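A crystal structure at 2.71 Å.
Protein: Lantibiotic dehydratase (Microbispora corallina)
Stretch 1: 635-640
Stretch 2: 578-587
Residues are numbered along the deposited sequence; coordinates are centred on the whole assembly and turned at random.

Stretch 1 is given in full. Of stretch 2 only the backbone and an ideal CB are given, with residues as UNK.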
# COMPACT_ATOMS: atom_id res chain seq x y z
N LEU A 635 15.64 -12.84 24.13
CA LEU A 635 16.95 -12.67 23.54
C LEU A 635 17.80 -11.83 24.51
O LEU A 635 17.67 -10.61 24.57
CB LEU A 635 16.83 -12.06 22.14
CG LEU A 635 18.13 -11.88 21.36
CD1 LEU A 635 18.99 -13.14 21.40
CD2 LEU A 635 17.87 -11.42 19.92
N PRO A 636 18.65 -12.50 25.30
CA PRO A 636 19.34 -11.87 26.43
C PRO A 636 20.57 -11.05 26.06
O PRO A 636 21.47 -10.94 26.89
CB PRO A 636 19.80 -13.06 27.27
CG PRO A 636 19.01 -14.22 26.78
CD PRO A 636 18.81 -13.97 25.34
N ASN A 637 20.59 -10.47 24.87
CA ASN A 637 21.62 -9.53 24.50
C ASN A 637 21.04 -8.40 23.64
O ASN A 637 19.83 -8.33 23.42
CB ASN A 637 22.72 -10.24 23.74
CG ASN A 637 22.24 -10.84 22.43
OD1 ASN A 637 21.70 -10.14 21.55
ND2 ASN A 637 22.40 -12.16 22.30
N MET A 638 21.90 -7.54 23.12
CA MET A 638 21.44 -6.43 22.32
C MET A 638 21.85 -6.58 20.85
O MET A 638 21.88 -5.61 20.10
CB MET A 638 21.94 -5.12 22.90
CG MET A 638 21.31 -4.78 24.22
SD MET A 638 19.53 -4.46 24.06
CE MET A 638 19.52 -2.99 23.06
N VAL A 639 22.14 -7.80 20.42
CA VAL A 639 22.29 -8.02 18.99
C VAL A 639 20.94 -7.93 18.29
O VAL A 639 19.95 -8.48 18.74
CB VAL A 639 23.01 -9.33 18.70
CG1 VAL A 639 23.21 -9.51 17.21
CG2 VAL A 639 24.33 -9.33 19.45
N SER A 640 20.92 -7.21 17.18
CA SER A 640 19.69 -6.95 16.45
C SER A 640 19.19 -8.17 15.69
O SER A 640 19.78 -8.53 14.67
CB SER A 640 19.95 -5.85 15.43
OG SER A 640 18.82 -5.68 14.59
N UNK A 578 31.05 -8.16 13.69
CA UNK A 578 30.92 -7.10 14.70
C UNK A 578 29.91 -7.50 15.77
O UNK A 578 30.19 -7.46 16.97
CB UNK A 578 30.50 -5.78 14.05
N UNK A 579 28.73 -7.92 15.34
CA UNK A 579 27.69 -8.34 16.27
C UNK A 579 28.07 -9.64 16.94
O UNK A 579 27.63 -9.92 18.05
CB UNK A 579 26.35 -8.49 15.55
N UNK A 580 28.87 -10.44 16.25
CA UNK A 580 29.23 -11.73 16.82
C UNK A 580 30.06 -11.52 18.08
O UNK A 580 29.96 -12.30 19.04
CB UNK A 580 30.00 -12.58 15.80
N UNK A 581 30.83 -10.43 18.10
CA UNK A 581 31.60 -10.06 19.29
C UNK A 581 30.73 -9.56 20.44
O UNK A 581 31.20 -9.42 21.56
CB UNK A 581 32.62 -8.98 18.93
N UNK A 582 29.45 -9.31 20.16
CA UNK A 582 28.55 -8.76 21.18
C UNK A 582 27.52 -9.76 21.67
O UNK A 582 26.49 -9.40 22.23
CB UNK A 582 27.83 -7.53 20.63
N UNK A 583 27.79 -11.04 21.43
CA UNK A 583 26.80 -12.07 21.67
C UNK A 583 27.26 -13.03 22.75
O UNK A 583 26.64 -14.08 22.95
CB UNK A 583 26.50 -12.83 20.38
N UNK A 584 28.36 -12.69 23.42
CA UNK A 584 28.85 -13.49 24.55
C UNK A 584 28.03 -13.23 25.81
O UNK A 584 28.50 -12.61 26.75
CB UNK A 584 30.33 -13.19 24.82
N UNK A 585 26.80 -13.75 25.84
CA UNK A 585 25.82 -13.34 26.81
C UNK A 585 25.14 -14.54 27.41
O UNK A 585 24.66 -15.39 26.70
CB UNK A 585 24.79 -12.40 26.18
N UNK A 586 25.09 -14.62 28.74
CA UNK A 586 24.64 -15.85 29.39
C UNK A 586 23.13 -16.04 29.37
O UNK A 586 22.36 -15.08 29.30
CB UNK A 586 25.13 -15.87 30.84
N UNK A 587 22.71 -17.28 29.50
CA UNK A 587 21.31 -17.61 29.55
C UNK A 587 20.98 -18.04 30.97
O UNK A 587 21.69 -18.87 31.56
CB UNK A 587 20.96 -18.70 28.54

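Position 578 opens the stretch in helical geometry, and its ideal CB finds nothing of stretch 1 within 5.5 Å. The contact sets no rule here, and a long polar or charged chain would do as well as any. The residue is Arg578, with chi1 at t, running clear of the other stretch.

Position 579 is different. Its backbone is helical, its CB points toward stretch 1, and the ideal CB of 579 already lies 3.7 Å from CG1 of Val639. With contact made at the first carbon, a small apolar side chain suits best. The residue is Ala579, whose CB packs at 3.7 Å against Val639 CG1, while its carbonyl O sits 3.6 Å from Val639 CG2. Ala579 O accepts a hydrogen bond from the N of 582 at 2.9 Å, so the methyl group of the valine rests against an oxygen already satisfied.

Positions 580 and 581 both turn their CB away, and stretch 1 leaves them free. Position 580, with helical angles, starts a type I turn that runs to 583; many residues fit, and it is Ala580. Position 581, at phi/psi -71/-11, suits small or polar residues among others. It is Asn581, whose side chain is hydrogen-bonded elsewhere in the structure.

At 582 the chain faces stretch 1 again, with the ideal CB of 582 lying 4.1 Å from CG2 of Val639. Apolar residues of several sizes would suit, since even an alanine-sized one could make this touch. The residue is Leu582, chi1 m and chi2 t. It touches Val639 through CB, 4.1 Å from Val639 CG2, and the backbone O of Leu582 comes nearer still, 3.5 Å from that CG2. A water joins the stretches here, donating to Leu582 O at 2.4 Å and accepting from Met638 N at 3.1 Å, a bridge that asks nothing of the side chain.

Position 583 points sideways, its ideal CB 4.2 Å from Val639 CG2 and 4.6 Å from Asn637 ND2. With a methyl and an amide both within reach on one side, something small is comfortable, alanine or serine alike. Ala583 keeps its CB 4.2 Å from Val639 CG2, joining 579 and 582 in the apolar contacts that stretch 2 makes with Val639.

Position 584 points away and is unconstrained by stretch 1; polar, aromatic or aliphatic residues would all suit. It is His584.

Position 585, extended at -134/128, aims its CB at the Pro636-Asn637 link: 3.7 Å from Pro636 O and 3.9 Å from Asn637 CB. A beta-branched residue suits the backbone, with threonine or valine both plausible. Thr585, chi1 p, sets CG2 3.4 Å from Asn637 CB, while its OG1 makes a weak hydrogen bond to Ala583 O at 3.4 Å, within its own stretch.

Position 586 points its CB away, with nothing of stretch 1 within 5.5 Å, so many residues would suit, proline among them because phi is -77. Pro586 contributes its backbone O, 3.8 Å from Pro636 CB.

Position 587 is sideways, its ideal CB 5.2 Å from Pro636 CG, a loose fit for many residues. Ser587 hydrogen-bonds elsewhere in the structure through OG.

Stretch 2, residues 578-587: RAANLAHTPS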
# COMPACT_ATOMS: atom_id res chain seq x y z
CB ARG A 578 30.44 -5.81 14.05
CG ARG A 578 30.35 -4.64 15.03
CD ARG A 578 30.81 -3.34 14.38
NE ARG A 578 29.93 -2.93 13.28
CZ ARG A 578 30.30 -2.20 12.23
NH1 ARG A 578 31.56 -1.79 12.11
NH2 ARG A 578 29.41 -1.87 11.29
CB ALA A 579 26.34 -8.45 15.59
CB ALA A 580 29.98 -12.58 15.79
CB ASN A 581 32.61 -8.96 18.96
CG ASN A 581 33.81 -9.48 18.21
OD1 ASN A 581 34.32 -10.56 18.50
ND2 ASN A 581 34.25 -8.72 17.21
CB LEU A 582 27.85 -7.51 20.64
CG LEU A 582 28.74 -6.42 20.03
CD1 LEU A 582 27.90 -5.27 19.53
CD2 LEU A 582 29.76 -5.93 21.06
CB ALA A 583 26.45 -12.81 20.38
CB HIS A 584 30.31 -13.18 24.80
CG HIS A 584 31.18 -13.47 23.63
ND1 HIS A 584 31.30 -14.74 23.11
CD2 HIS A 584 31.92 -12.66 22.83
CE1 HIS A 584 32.11 -14.71 22.06
NE2 HIS A 584 32.49 -13.45 21.87
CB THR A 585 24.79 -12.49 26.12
OG1 THR A 585 24.12 -13.29 25.14
CG2 THR A 585 25.46 -11.33 25.42
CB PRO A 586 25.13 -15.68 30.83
CG PRO A 586 25.16 -14.21 31.05
CD PRO A 586 25.47 -13.58 29.71
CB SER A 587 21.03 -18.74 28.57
OG SER A 587 19.86 -19.43 28.89
O HOH W 1 25.03 -7.75 23.29
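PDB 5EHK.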